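Local coordinates for protein diol-dehydratase (Roseburia inulinivorans, PDB 5I2A) that probably dehydrates 1,2-propanediol without vitamin B12, as a glycyl radical enzyme of the pyruvate formate-lyase-like family, at residues 10-15 against 312-317; 30-35 against 84-89; 593-598 against 631-636; 725-730 against 834-839. All coordinates share one frame; numbering follows the deposited sequence.

Contact 1. Residues 10-15 against 312-317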
loop_
_atom_site.group_PDB
_atom_site.type_symbol
_atom_site.label_atom_id
_atom_site.label_comp_id
_atom_site.label_asym_id
_atom_site.label_seq_id
_atom_site.Cartn_x
_atom_site.Cartn_y
_atom_site.Cartn_z
ATOM N N ALA A 10 8.158 -46.979 -25.692
ATOM C CA ALA A 10 9.510 -46.805 -26.215
ATOM C C ALA A 10 9.947 -45.349 -26.192
ATOM O O ALA A 10 9.122 -44.432 -26.207
ATOM C CB ALA A 10 9.614 -47.359 -27.642
ATOM N N LYS A 11 11.255 -45.158 -26.148
ATOM C CA LYS A 11 11.859 -43.846 -26.142
ATOM C C LYS A 11 12.289 -43.427 -27.547
ATOM O O LYS A 11 13.044 -44.137 -28.202
ATOM C CB LYS A 11 13.061 -43.830 -25.193
ATOM C CG LYS A 11 13.834 -42.501 -25.184
ATOM C CD LYS A 11 14.822 -42.433 -24.027
ATOM C CE LYS A 11 16.249 -42.452 -24.494
ATOM N NZ LYS A 11 17.154 -41.778 -23.526
ATOM N N SER A 12 11.818 -42.267 -27.993
ATOM C CA SER A 12 12.237 -41.689 -29.269
ATOM C C SER A 12 13.708 -41.264 -29.271
ATOM O O SER A 12 14.244 -40.843 -28.243
ATOM C CB SER A 12 11.358 -40.489 -29.615
ATOM O OG SER A 12 11.907 -39.740 -30.685
ATOM N N ASP A 13 14.347 -41.357 -30.435
ATOM C CA ASP A 13 15.764 -41.021 -30.555
ATOM C C ASP A 13 15.983 -39.512 -30.449
ATOM O O ASP A 13 17.107 -39.051 -30.249
ATOM C CB ASP A 13 16.349 -41.559 -31.876
ATOM C CG ASP A 13 15.741 -40.902 -33.114
ATOM O OD1 ASP A 13 14.518 -40.644 -33.136
ATOM O OD2 ASP A 13 16.497 -40.643 -34.073
ATOM N N ARG A 14 14.903 -38.750 -30.579
ATOM C CA ARG A 14 14.951 -37.294 -30.408
ATOM C C ARG A 14 15.431 -36.893 -29.008
ATOM O O ARG A 14 16.176 -35.934 -28.849
ATOM C CB ARG A 14 13.560 -36.692 -30.661
ATOM C CG ARG A 14 13.482 -35.165 -30.604
ATOM C CD ARG A 14 12.030 -34.705 -30.494
ATOM N NE ARG A 14 11.151 -35.429 -31.412
ATOM C CZ ARG A 14 10.808 -34.999 -32.622
ATOM N NH1 ARG A 14 11.258 -33.835 -33.072
ATOM N NH2 ARG A 14 10.014 -35.733 -33.384
ATOM N N ILE A 15 15.001 -37.647 -28.002
ATOM C CA ILE A 15 15.165 -37.236 -26.608
ATOM C C ILE A 15 16.623 -37.010 -26.208
ATOM O O ILE A 15 16.963 -35.970 -25.667
ATOM C CB ILE A 15 14.520 -38.267 -25.651
ATOM C CG1 ILE A 15 13.044 -38.454 -26.008
ATOM C CG2 ILE A 15 14.691 -37.843 -24.192
ATOM C CD1 ILE A 15 12.272 -37.158 -26.264
ATOM N N ALA A 312 2.469 -39.765 -27.478
ATOM C CA ALA A 312 2.148 -39.204 -26.173
ATOM C C ALA A 312 3.363 -39.259 -25.247
ATOM O O ALA A 312 3.663 -38.286 -24.563
ATOM C CB ALA A 312 0.973 -39.932 -25.547
ATOM N N GLN A 313 4.060 -40.393 -25.241
ATOM C CA GLN A 313 5.252 -40.557 -24.419
ATOM C C GLN A 313 6.331 -39.599 -24.889
ATOM O O GLN A 313 7.037 -39.003 -24.079
ATOM C CB GLN A 313 5.783 -41.993 -24.466
ATOM C CG GLN A 313 6.955 -42.242 -23.515
ATOM C CD GLN A 313 6.525 -42.197 -22.045
ATOM O OE1 GLN A 313 5.648 -42.948 -21.616
ATOM N NE2 GLN A 313 7.132 -41.300 -21.278
ATOM N N GLU A 314 6.454 -39.449 -26.204
ATOM C CA GLU A 314 7.458 -38.556 -26.754
ATOM C C GLU A 314 7.186 -37.109 -26.326
ATOM O O GLU A 314 8.111 -36.369 -25.983
ATOM C CB GLU A 314 7.505 -38.651 -28.282
ATOM C CG GLU A 314 8.701 -37.909 -28.880
ATOM C CD GLU A 314 8.796 -38.061 -30.397
ATOM O OE1 GLU A 314 7.772 -38.368 -31.026
ATOM O OE2 GLU A 314 9.890 -37.856 -30.950
ATOM N N LEU A 315 5.916 -36.716 -26.346
ATOM C CA LEU A 315 5.527 -35.370 -25.926
ATOM C C LEU A 315 5.857 -35.137 -24.446
ATOM O O LEU A 315 6.407 -34.106 -24.079
ATOM C CB LEU A 315 4.041 -35.132 -26.179
ATOM C CG LEU A 315 3.599 -34.951 -27.635
ATOM C CD1 LEU A 315 2.081 -35.017 -27.746
ATOM C CD2 LEU A 315 4.123 -33.651 -28.236
ATOM N N ILE A 316 5.523 -36.107 -23.605
ATOM C CA ILE A 316 5.797 -36.002 -22.184
ATOM C C ILE A 316 7.310 -35.938 -21.940
ATOM O O ILE A 316 7.789 -35.116 -21.147
ATOM C CB ILE A 316 5.172 -37.174 -21.414
ATOM C CG1 ILE A 316 3.644 -37.099 -21.511
ATOM C CG2 ILE A 316 5.614 -37.151 -19.967
ATOM C CD1 ILE A 316 2.920 -38.313 -20.915
ATOM N N ASP A 317 8.062 -36.785 -22.643
ATOM C CA ASP A 317 9.515 -36.746 -22.568
ATOM C C ASP A 317 10.039 -35.352 -22.939
ATOM O O ASP A 317 10.971 -34.836 -22.316
ATOM C CB ASP A 317 10.151 -37.800 -23.482
ATOM C CG ASP A 317 9.938 -39.228 -22.988
ATOM O OD1 ASP A 317 9.390 -39.423 -21.881
ATOM O OD2 ASP A 317 10.326 -40.163 -23.715
HETATM O O HOH W 1 10.127 -40.470 -26.514
HETATM O O HOH W 2 7.535 -37.916 -33.609
#
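The capped turn leading into helix 14-22 docks on helix 309-323 where Ser-12 and Arg-14 close on Glu-314, an instance of one hydroxyl serving two roles. Ser-12 OG accepts from Arg-14 N at 3.2 Å, the capping bond, and donates to Glu-314 OE2 at 2.8 Å. Arg-14 NE meets the same Glu-314 OE2 at 2.8 Å in a salt bridge that is nearly straight (N-H...O 165°) and lies in the guanidinium plane. The two donors approach from opposite faces of the carboxylate, so this oxygen is gripped from both; Arg-14 NH2 adds a weak bond. Glu-314 reaches the turn with CG anti to the backbone N (chi1 -170°) and its chain extended beyond. About one turn further along helix 309-323, Ile-15 CD1 rests 3.6 Å from Asp-317 CB, the side chains crossing at about a right angle. A water joins the two segments there, accepting from Ser-12 N at 2.9 Å and donating to Asp-317 OD2 at 2.8 Å. Beyond the contact, Arg-14 forms a second salt bridge with Glu-243 of helix 238-253, while Asp-317 OD2 bonds His-373. Helix 309-323 thus packs against the N-terminal turn, helix 362-374 and helix 262-279, Lys-11 NZ bonding His-373 O.

Contact 2. Residues 30-35 against 84-89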
loop_
_atom_site.group_PDB
_atom_site.type_symbol
_atom_site.label_atom_id
_atom_site.label_comp_id
_atom_site.label_asym_id
_atom_site.label_seq_id
_atom_site.Cartn_x
_atom_site.Cartn_y
_atom_site.Cartn_z
ATOM N N GLU A 30 21.467 -13.798 -18.939
ATOM C CA GLU A 30 21.079 -12.874 -20.006
ATOM C C GLU A 30 20.390 -11.607 -19.465
ATOM O O GLU A 30 19.731 -11.635 -18.423
ATOM C CB GLU A 30 20.188 -13.592 -21.023
ATOM C CG GLU A 30 20.950 -14.745 -21.685
ATOM C CD GLU A 30 20.194 -15.517 -22.753
ATOM O OE1 GLU A 30 19.023 -15.208 -23.080
ATOM O OE2 GLU A 30 20.810 -16.470 -23.272
ATOM N N ALA A 31 20.547 -10.506 -20.192
ATOM C CA ALA A 31 20.173 -9.182 -19.700
ATOM C C ALA A 31 18.835 -8.673 -20.223
ATOM O O ALA A 31 18.350 -7.654 -19.750
ATOM C CB ALA A 31 21.265 -8.180 -20.052
ATOM N N ALA A 32 18.246 -9.368 -21.194
ATOM C CA ALA A 32 17.063 -8.841 -21.867
ATOM C C ALA A 32 15.881 -8.549 -20.913
ATOM O O ALA A 32 15.238 -7.519 -21.049
ATOM C CB ALA A 32 16.619 -9.784 -22.960
ATOM N N ARG A 33 15.584 -9.447 -19.977
ATOM C CA ARG A 33 14.451 -9.213 -19.070
ATOM C C ARG A 33 14.648 -7.935 -18.259
ATOM O O ARG A 33 13.725 -7.140 -18.106
ATOM C CB ARG A 33 14.231 -10.389 -18.106
ATOM C CG ARG A 33 12.912 -10.279 -17.322
ATOM C CD ARG A 33 12.710 -11.416 -16.305
ATOM N NE ARG A 33 11.481 -11.209 -15.539
ATOM C CZ ARG A 33 11.359 -10.331 -14.544
ATOM N NH1 ARG A 33 12.397 -9.597 -14.169
ATOM N NH2 ARG A 33 10.200 -10.210 -13.900
ATOM N N ALA A 34 15.853 -7.759 -17.735
ATOM C CA ALA A 34 16.144 -6.612 -16.888
ATOM C C ALA A 34 15.979 -5.329 -17.689
ATOM O O ALA A 34 15.437 -4.347 -17.195
ATOM C CB ALA A 34 17.541 -6.716 -16.309
ATOM N N GLU A 35 16.427 -5.346 -18.940
ATOM C CA GLU A 35 16.245 -4.187 -19.807
ATOM C C GLU A 35 14.766 -3.902 -20.060
ATOM O O GLU A 35 14.332 -2.757 -20.026
ATOM C CB GLU A 35 16.971 -4.388 -21.140
ATOM C CG GLU A 35 18.478 -4.331 -20.981
ATOM C CD GLU A 35 19.224 -4.455 -22.296
ATOM O OE1 GLU A 35 18.685 -5.050 -23.243
ATOM O OE2 GLU A 35 20.351 -3.940 -22.372
ATOM N N GLY A 84 20.000 -21.317 -19.310
ATOM C CA GLY A 84 20.419 -19.994 -18.913
ATOM C C GLY A 84 19.386 -19.380 -17.984
ATOM O O GLY A 84 18.398 -20.029 -17.630
ATOM N N CYS A 85 19.615 -18.139 -17.567
ATOM C CA CYS A 85 18.597 -17.432 -16.806
ATOM C C CYS A 85 18.545 -15.957 -17.167
ATOM O O CYS A 85 19.545 -15.360 -17.577
ATOM C CB CYS A 85 18.833 -17.591 -15.300
ATOM S SG CYS A 85 20.310 -16.732 -14.680
ATOM N N GLN A 86 17.355 -15.391 -17.033
ATOM C CA GLN A 86 17.182 -13.944 -16.999
ATOM C C GLN A 86 17.484 -13.454 -15.588
ATOM O O GLN A 86 17.783 -14.265 -14.711
ATOM C CB GLN A 86 15.766 -13.558 -17.412
ATOM C CG GLN A 86 15.395 -13.956 -18.850
ATOM C CD GLN A 86 16.181 -13.190 -19.912
ATOM O OE1 GLN A 86 16.782 -12.157 -19.630
ATOM N NE2 GLN A 86 16.172 -13.702 -21.147
ATOM N N THR A 87 17.401 -12.141 -15.374
ATOM C CA THR A 87 17.592 -11.558 -14.050
ATOM C C THR A 87 16.350 -10.779 -13.608
ATOM O O THR A 87 15.492 -10.448 -14.417
ATOM C CB THR A 87 18.820 -10.619 -13.991
ATOM O OG1 THR A 87 18.600 -9.476 -14.825
ATOM C CG2 THR A 87 20.084 -11.352 -14.458
ATOM N N TYR A 88 16.253 -10.534 -12.308
ATOM C CA TYR A 88 15.025 -10.039 -11.699
ATOM C C TYR A 88 15.366 -8.900 -10.725
ATOM O O TYR A 88 15.270 -9.047 -9.502
ATOM C CB TYR A 88 14.270 -11.207 -11.009
ATOM C CG TYR A 88 13.865 -12.286 -12.005
ATOM C CD1 TYR A 88 14.814 -13.151 -12.543
ATOM C CD2 TYR A 88 12.541 -12.423 -12.430
ATOM C CE1 TYR A 88 14.475 -14.099 -13.484
ATOM C CE2 TYR A 88 12.181 -13.386 -13.364
ATOM C CZ TYR A 88 13.163 -14.226 -13.886
ATOM O OH TYR A 88 12.860 -15.176 -14.816
ATOM N N PRO A 89 15.782 -7.750 -11.275
ATOM C CA PRO A 89 16.239 -6.640 -10.434
ATOM C C PRO A 89 15.132 -6.041 -9.565
ATOM O O PRO A 89 15.452 -5.305 -8.635
ATOM C CB PRO A 89 16.740 -5.606 -11.454
ATOM C CG PRO A 89 15.946 -5.876 -12.677
ATOM C CD PRO A 89 15.796 -7.395 -12.705
HETATM O O HOH W 3 17.763 -9.982 -17.372
HETATM O O HOH W 4 17.507 -13.274 -23.803
#
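Arg-33 lies across Tyr-88, its guanidinium turned 26° from the ring plane, with Tyr-88 CD2 3.2 Å above the guanidinium plane and over its centre. Behind the charged group, Arg-33 CD makes a CH-pi contact 3.9 Å from the centroid of the Tyr-88 ring. Arg-33 NH1 bonds Thr-87 O at 3.2 Å, on a lone pair in the carbonyl plane though tilted from the guanidinium plane. At the other end of the residue, Arg-33 N donates to Gln-86 OE1 at 3.0 Å from above the amide plane. The bend of Gln-86 at chi2 (-67°) brings its CD round toward the helix start. Glu-30 N also bonds Cys-85 O, at 2.8 Å, and one water accepts from Ala-34 N and Thr-87 N while donating to Glu-30 O. In the next shell, Glu-90 forms a salt bridge with Arg-33 NH2, and Ile-278 O and Gln-277 O receive Arg-33 NE and Tyr-88 OH. Ile-80 N and Ala-81 N hold the Glu-30 carboxylate. The arrangement is that of a helix N-terminus, here of helix 32-43, with one of its early N-H groups satisfied by a side chain distant in sequence, while Arg-33 and Tyr-88 bond carbonyls late in helix 262-279.

Contact 3. Residues 593-598 against 631-636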
loop_
_atom_site.group_PDB
_atom_site.type_symbol
_atom_site.label_atom_id
_atom_site.label_comp_id
_atom_site.label_asym_id
_atom_site.label_seq_id
_atom_site.Cartn_x
_atom_site.Cartn_y
_atom_site.Cartn_z
ATOM N N LYS A 593 40.413 -31.450 18.431
ATOM C CA LYS A 593 40.710 -31.918 17.078
ATOM C C LYS A 593 41.298 -30.836 16.174
ATOM O O LYS A 593 41.548 -31.080 14.998
ATOM C CB LYS A 593 39.446 -32.490 16.427
ATOM C CG LYS A 593 38.778 -33.595 17.228
ATOM C CD LYS A 593 39.537 -34.904 17.110
ATOM C CE LYS A 593 38.890 -35.992 17.960
ATOM N NZ LYS A 593 39.458 -37.340 17.667
ATOM N N GLY A 594 41.515 -29.640 16.707
ATOM C CA GLY A 594 42.068 -28.566 15.900
ATOM C C GLY A 594 41.071 -27.458 15.604
ATOM O O GLY A 594 39.875 -27.705 15.459
ATOM N N LEU A 595 41.563 -26.229 15.521
ATOM C CA LEU A 595 40.706 -25.094 15.213
ATOM C C LEU A 595 40.931 -24.709 13.768
ATOM O O LEU A 595 42.039 -24.854 13.262
ATOM C CB LEU A 595 40.992 -23.926 16.152
ATOM C CG LEU A 595 40.966 -24.259 17.644
ATOM C CD1 LEU A 595 41.328 -23.023 18.456
ATOM C CD2 LEU A 595 39.609 -24.808 18.089
ATOM N N ASP A 596 39.890 -24.235 13.094
ATOM C CA ASP A 596 39.953 -24.062 11.648
ATOM C C ASP A 596 39.946 -22.599 11.225
ATOM O O ASP A 596 39.984 -21.707 12.059
ATOM C CB ASP A 596 38.790 -24.812 10.969
ATOM C CG ASP A 596 37.405 -24.305 11.415
ATOM O OD1 ASP A 596 37.314 -23.276 12.115
ATOM O OD2 ASP A 596 36.399 -24.945 11.061
ATOM N N ALA A 597 39.861 -22.374 9.919
ATOM C CA ALA A 597 39.875 -21.033 9.354
ATOM C C ALA A 597 38.705 -20.189 9.861
ATOM O O ALA A 597 38.858 -18.987 10.112
ATOM C CB ALA A 597 39.852 -21.106 7.842
ATOM N N THR A 598 37.542 -20.817 10.018
ATOM C CA THR A 598 36.362 -20.095 10.491
ATOM C C THR A 598 36.604 -19.600 11.914
ATOM O O THR A 598 36.348 -18.446 12.231
ATOM C CB THR A 598 35.084 -20.975 10.436
ATOM O OG1 THR A 598 34.836 -21.358 9.080
ATOM C CG2 THR A 598 33.872 -20.204 10.948
ATOM N N LEU A 631 45.288 -21.085 14.236
ATOM C CA LEU A 631 45.488 -22.170 13.293
ATOM C C LEU A 631 46.542 -23.163 13.775
ATOM O O LEU A 631 46.435 -24.358 13.508
ATOM C CB LEU A 631 45.879 -21.614 11.930
ATOM C CG LEU A 631 44.776 -20.829 11.236
ATOM C CD1 LEU A 631 45.255 -20.368 9.886
ATOM C CD2 LEU A 631 43.528 -21.701 11.104
ATOM N N GLU A 632 47.548 -22.669 14.496
ATOM C CA GLU A 632 48.671 -23.515 14.897
ATOM C C GLU A 632 48.612 -23.872 16.367
ATOM O O GLU A 632 49.527 -24.496 16.894
ATOM C CB GLU A 632 50.010 -22.831 14.575
ATOM C CG GLU A 632 50.313 -22.801 13.081
ATOM C CD GLU A 632 51.597 -22.065 12.726
ATOM O OE1 GLU A 632 52.210 -21.436 13.613
ATOM O OE2 GLU A 632 51.984 -22.121 11.542
ATOM N N MET A 633 47.530 -23.487 17.028
ATOM C CA MET A 633 47.420 -23.739 18.451
ATOM C C MET A 633 47.522 -25.212 18.777
ATOM O O MET A 633 46.888 -26.040 18.129
ATOM C CB MET A 633 46.106 -23.215 19.001
ATOM C CG MET A 633 46.000 -23.500 20.474
ATOM S SD MET A 633 44.359 -23.315 21.131
ATOM C CE MET A 633 44.669 -23.752 22.838
ATOM N N GLU A 634 48.324 -25.534 19.783
ATOM C CA GLU A 634 48.371 -26.889 20.305
ATOM C C GLU A 634 48.089 -26.861 21.799
ATOM O O GLU A 634 48.613 -26.020 22.524
ATOM C CB GLU A 634 49.719 -27.540 20.012
ATOM C CG GLU A 634 50.889 -26.575 20.022
ATOM C CD GLU A 634 52.056 -27.073 19.194
ATOM O OE1 GLU A 634 51.851 -27.999 18.376
ATOM O OE2 GLU A 634 53.174 -26.536 19.361
ATOM N N LEU A 635 47.240 -27.780 22.240
ATOM C CA LEU A 635 46.822 -27.844 23.626
ATOM C C LEU A 635 47.841 -28.622 24.444
ATOM O O LEU A 635 48.546 -29.470 23.899
ATOM C CB LEU A 635 45.446 -28.507 23.739
ATOM C CG LEU A 635 44.227 -27.771 23.180
ATOM C CD1 LEU A 635 44.196 -27.843 21.662
ATOM C CD2 LEU A 635 42.955 -28.352 23.753
ATOM N N PRO A 636 47.924 -28.333 25.754
ATOM C CA PRO A 636 48.706 -29.188 26.650
ATOM C C PRO A 636 48.245 -30.629 26.499
ATOM O O PRO A 636 47.043 -30.844 26.338
ATOM C CB PRO A 636 48.377 -28.641 28.044
ATOM C CG PRO A 636 47.937 -27.240 27.812
ATOM C CD PRO A 636 47.259 -27.234 26.476
HETATM O O HOH W 5 44.291 -25.535 16.094
HETATM O O HOH W 6 44.367 -25.508 12.264
#
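Leu-595 opens the contact, facing Met-633 with its side chain and Leu-631 with its carbonyl, and it illustrates how chain segments can meet through waters in place of direct hydrogen bonds. Its N donates to a water at 2.9 Å, and that water passes on a weak bond to Met-633 O. The isobutyl group has CG anti to the carbonyl carbon (chi1 -52°), and Leu-595 CD1 comes 4.1 Å from Met-633 SD, the two side chains crossing at a slant. A second water donates to Leu-595 O at 2.6 Å and to Leu-631 O at 2.7 Å, joining the two carbonyls, which could not bond each other. Asp-596 follows, and its backbone receives the methyl of Leu-631: CD2 of that leucine sits 3.7 Å from Asp-596 O. The Asp-596 carboxylate takes no part in the contact and caps the helix ahead, with OD1 accepting from Thr-599 N and OD2 bonded to His-716. At Ala-597 the helix has begun, and Leu-631 CD2 lies 3.9 Å from Ala-597 N, so a single methyl covers the backbone at the helix start. Few atoms touch, and the contact lies at the protein surface. Bringing the start of helix 597-613 against the end of helix 620-632, the next helix in the chain, is the arrangement found at the open end of an alpha-helical hairpin.

Contact 4. Residues 725-730 against 834-839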
loop_
_atom_site.group_PDB
_atom_site.type_symbol
_atom_site.label_atom_id
_atom_site.label_comp_id
_atom_site.label_asym_id
_atom_site.label_seq_id
_atom_site.Cartn_x
_atom_site.Cartn_y
_atom_site.Cartn_z
ATOM N N PRO A 725 18.287 -39.599 11.089
ATOM C CA PRO A 725 19.393 -39.665 12.047
ATOM C C PRO A 725 20.689 -39.137 11.464
ATOM O O PRO A 725 20.834 -39.049 10.249
ATOM C CB PRO A 725 19.519 -41.162 12.347
ATOM C CG PRO A 725 18.282 -41.787 11.777
ATOM C CD PRO A 725 17.876 -40.933 10.634
ATOM N N THR A 726 21.628 -38.809 12.339
ATOM C CA THR A 726 22.928 -38.324 11.913
ATOM C C THR A 726 23.705 -39.449 11.218
ATOM O O THR A 726 23.669 -40.600 11.655
ATOM C CB THR A 726 23.717 -37.772 13.106
ATOM O OG1 THR A 726 23.207 -36.484 13.457
ATOM C CG2 THR A 726 25.194 -37.648 12.783
ATOM N N SER A 727 24.375 -39.117 10.120
ATOM C CA SER A 727 25.177 -40.098 9.374
ATOM C C SER A 727 26.160 -40.879 10.248
ATOM O O SER A 727 26.933 -40.300 11.001
ATOM C CB SER A 727 25.948 -39.398 8.260
ATOM O OG SER A 727 25.045 -38.778 7.363
ATOM N N GLY A 728 26.116 -42.203 10.146
ATOM C CA GLY A 728 27.014 -43.056 10.904
ATOM C C GLY A 728 26.524 -43.326 12.315
ATOM O O GLY A 728 27.128 -44.113 13.025
ATOM N N PHE A 729 25.438 -42.671 12.730
ATOM C CA PHE A 729 24.906 -42.861 14.086
ATOM C C PHE A 729 23.792 -43.897 14.097
ATOM O O PHE A 729 23.521 -44.521 15.123
ATOM C CB PHE A 729 24.382 -41.538 14.673
ATOM C CG PHE A 729 25.452 -40.651 15.261
ATOM C CD1 PHE A 729 26.797 -40.982 15.152
ATOM C CD2 PHE A 729 25.105 -39.498 15.946
ATOM C CE1 PHE A 729 27.780 -40.170 15.705
ATOM C CE2 PHE A 729 26.074 -38.676 16.499
ATOM C CZ PHE A 729 27.422 -39.010 16.373
ATOM N N ASP A 730 23.128 -44.068 12.959
ATOM C CA ASP A 730 22.091 -45.086 12.849
ATOM C C ASP A 730 22.731 -46.410 12.424
ATOM O O ASP A 730 23.022 -46.630 11.247
ATOM C CB ASP A 730 20.999 -44.658 11.867
ATOM C CG ASP A 730 21.555 -44.173 10.535
ATOM O OD1 ASP A 730 22.587 -43.477 10.523
ATOM O OD2 ASP A 730 20.963 -44.502 9.495
ATOM N N ILE A 834 28.022 -38.427 0.381
ATOM C CA ILE A 834 28.807 -39.651 0.481
ATOM C C ILE A 834 28.827 -40.234 1.893
ATOM O O ILE A 834 28.736 -41.443 2.058
ATOM C CB ILE A 834 30.262 -39.411 -0.007
ATOM C CG1 ILE A 834 30.273 -39.246 -1.531
ATOM C CG2 ILE A 834 31.163 -40.556 0.406
ATOM C CD1 ILE A 834 31.585 -38.686 -2.105
ATOM N N LYS A 835 28.928 -39.398 2.924
ATOM C CA LYS A 835 29.040 -39.969 4.257
ATOM C C LYS A 835 27.690 -40.379 4.859
ATOM O O LYS A 835 27.661 -40.940 5.946
ATOM C CB LYS A 835 29.762 -39.011 5.207
ATOM C CG LYS A 835 28.901 -37.950 5.829
ATOM C CD LYS A 835 29.647 -37.234 6.957
ATOM C CE LYS A 835 28.780 -36.111 7.550
ATOM N NZ LYS A 835 28.620 -34.954 6.615
ATOM N N ARG A 836 26.587 -40.114 4.161
ATOM C CA ARG A 836 25.281 -40.572 4.636
ATOM C C ARG A 836 25.308 -42.081 4.847
ATOM O O ARG A 836 25.949 -42.806 4.088
ATOM C CB ARG A 836 24.171 -40.204 3.657
ATOM C CG ARG A 836 23.858 -38.711 3.617
ATOM C CD ARG A 836 22.812 -38.415 2.561
ATOM N NE ARG A 836 22.588 -36.980 2.384
ATOM C CZ ARG A 836 21.782 -36.465 1.464
ATOM N NH1 ARG A 836 21.107 -37.269 0.643
ATOM N NH2 ARG A 836 21.639 -35.147 1.370
ATOM N N THR A 837 24.645 -42.538 5.898
ATOM C CA THR A 837 24.617 -43.964 6.238
ATOM C C THR A 837 24.091 -44.822 5.089
ATOM O O THR A 837 23.039 -44.553 4.521
ATOM C CB THR A 837 23.752 -44.224 7.479
ATOM O OG1 THR A 837 24.095 -43.282 8.499
ATOM C CG2 THR A 837 23.968 -45.641 7.997
ATOM N N GLU A 838 24.856 -45.838 4.721
ATOM C CA GLU A 838 24.409 -46.801 3.726
ATOM C C GLU A 838 23.717 -47.957 4.438
ATOM O O GLU A 838 24.341 -48.633 5.245
ATOM C CB GLU A 838 25.590 -47.308 2.896
ATOM C CG GLU A 838 25.250 -48.525 2.077
ATOM C CD GLU A 838 26.485 -49.183 1.490
ATOM O OE1 GLU A 838 27.256 -48.501 0.777
ATOM O OE2 GLU A 838 26.677 -50.383 1.760
ATOM N N GLN A 839 22.431 -48.172 4.171
ATOM C CA GLN A 839 21.702 -49.258 4.833
ATOM C C GLN A 839 22.064 -50.613 4.220
ATOM O O GLN A 839 21.691 -50.891 3.075
ATOM C CB GLN A 839 20.186 -49.046 4.747
ATOM C CG GLN A 839 19.683 -47.705 5.293
ATOM C CD GLN A 839 20.057 -47.472 6.741
ATOM O OE1 GLN A 839 20.076 -48.397 7.556
ATOM N NE2 GLN A 839 20.374 -46.227 7.067
HETATM O O HOH W 7 25.907 -36.857 5.807
HETATM O O HOH W 8 22.757 -40.322 6.811
HETATM O O HOH W 9 21.705 -48.661 10.096
#
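Thr-837 OG1 is satisfied twice from one turn, accepting from Gly-728 N and donating to Asp-730. The first bond is 2.8 Å from Gly-728 N to Thr-837 OG1 and almost straight (N-H...O 174°). The second is short, 2.5 Å from Thr-837 OG1 to Asp-730 OD1, and meets the carboxylate on its syn side. Both side chains reach toward each other, tip to tip, with Asp-730 CG set between the backbone N and the carbonyl carbon (chi1 50°). The other carboxylate oxygen, Asp-730 OD2, accepts from Gln-839 NE2 at 3.0 Å, the donor lying nearly along the C-O axis. Gln-839 OE1 receives a water that also donates to Asp-730 O. Ser-727 OG bonds two waters, one of which accepts from Thr-837 N at 3.1 Å; the other is weakly held by Lys-835 NZ, whose stronger partner is Asp-832. Arg-836 points off to Val-815 O, close in sequence to Gly-817, the predicted glycyl radical site. Phe-729 N bonds Thr-726 O at 2.9 Å across Ser-727 and Gly-728, whose backbone angles define a type II beta turn. The motif is thus a type II turn in the glycine radical region, its N-H and following aspartate engaged by the C-terminal tail.

How the contacts relate
The four contacts follow the chain in a simple order. Contact 2 lies within the span that contact 1 bridges; contacts 3 and 4 come later, one after the other. Contacts 1 and 2 involve the successive helices 14-22 and 32-43, yet their centres are about 31 Å apart. Contact 3, the most peripheral, joins neighbouring helices within the same pyruvate formate lyase-like region, about 57 Å from contact 1 between centres. The centre of contact 4 is about 27 Å from that of contact 3, on the same side of the chain's centre and across it from contact 2. None touches another, so the early helices and the C-terminal tail are fastened to the fold at separate places.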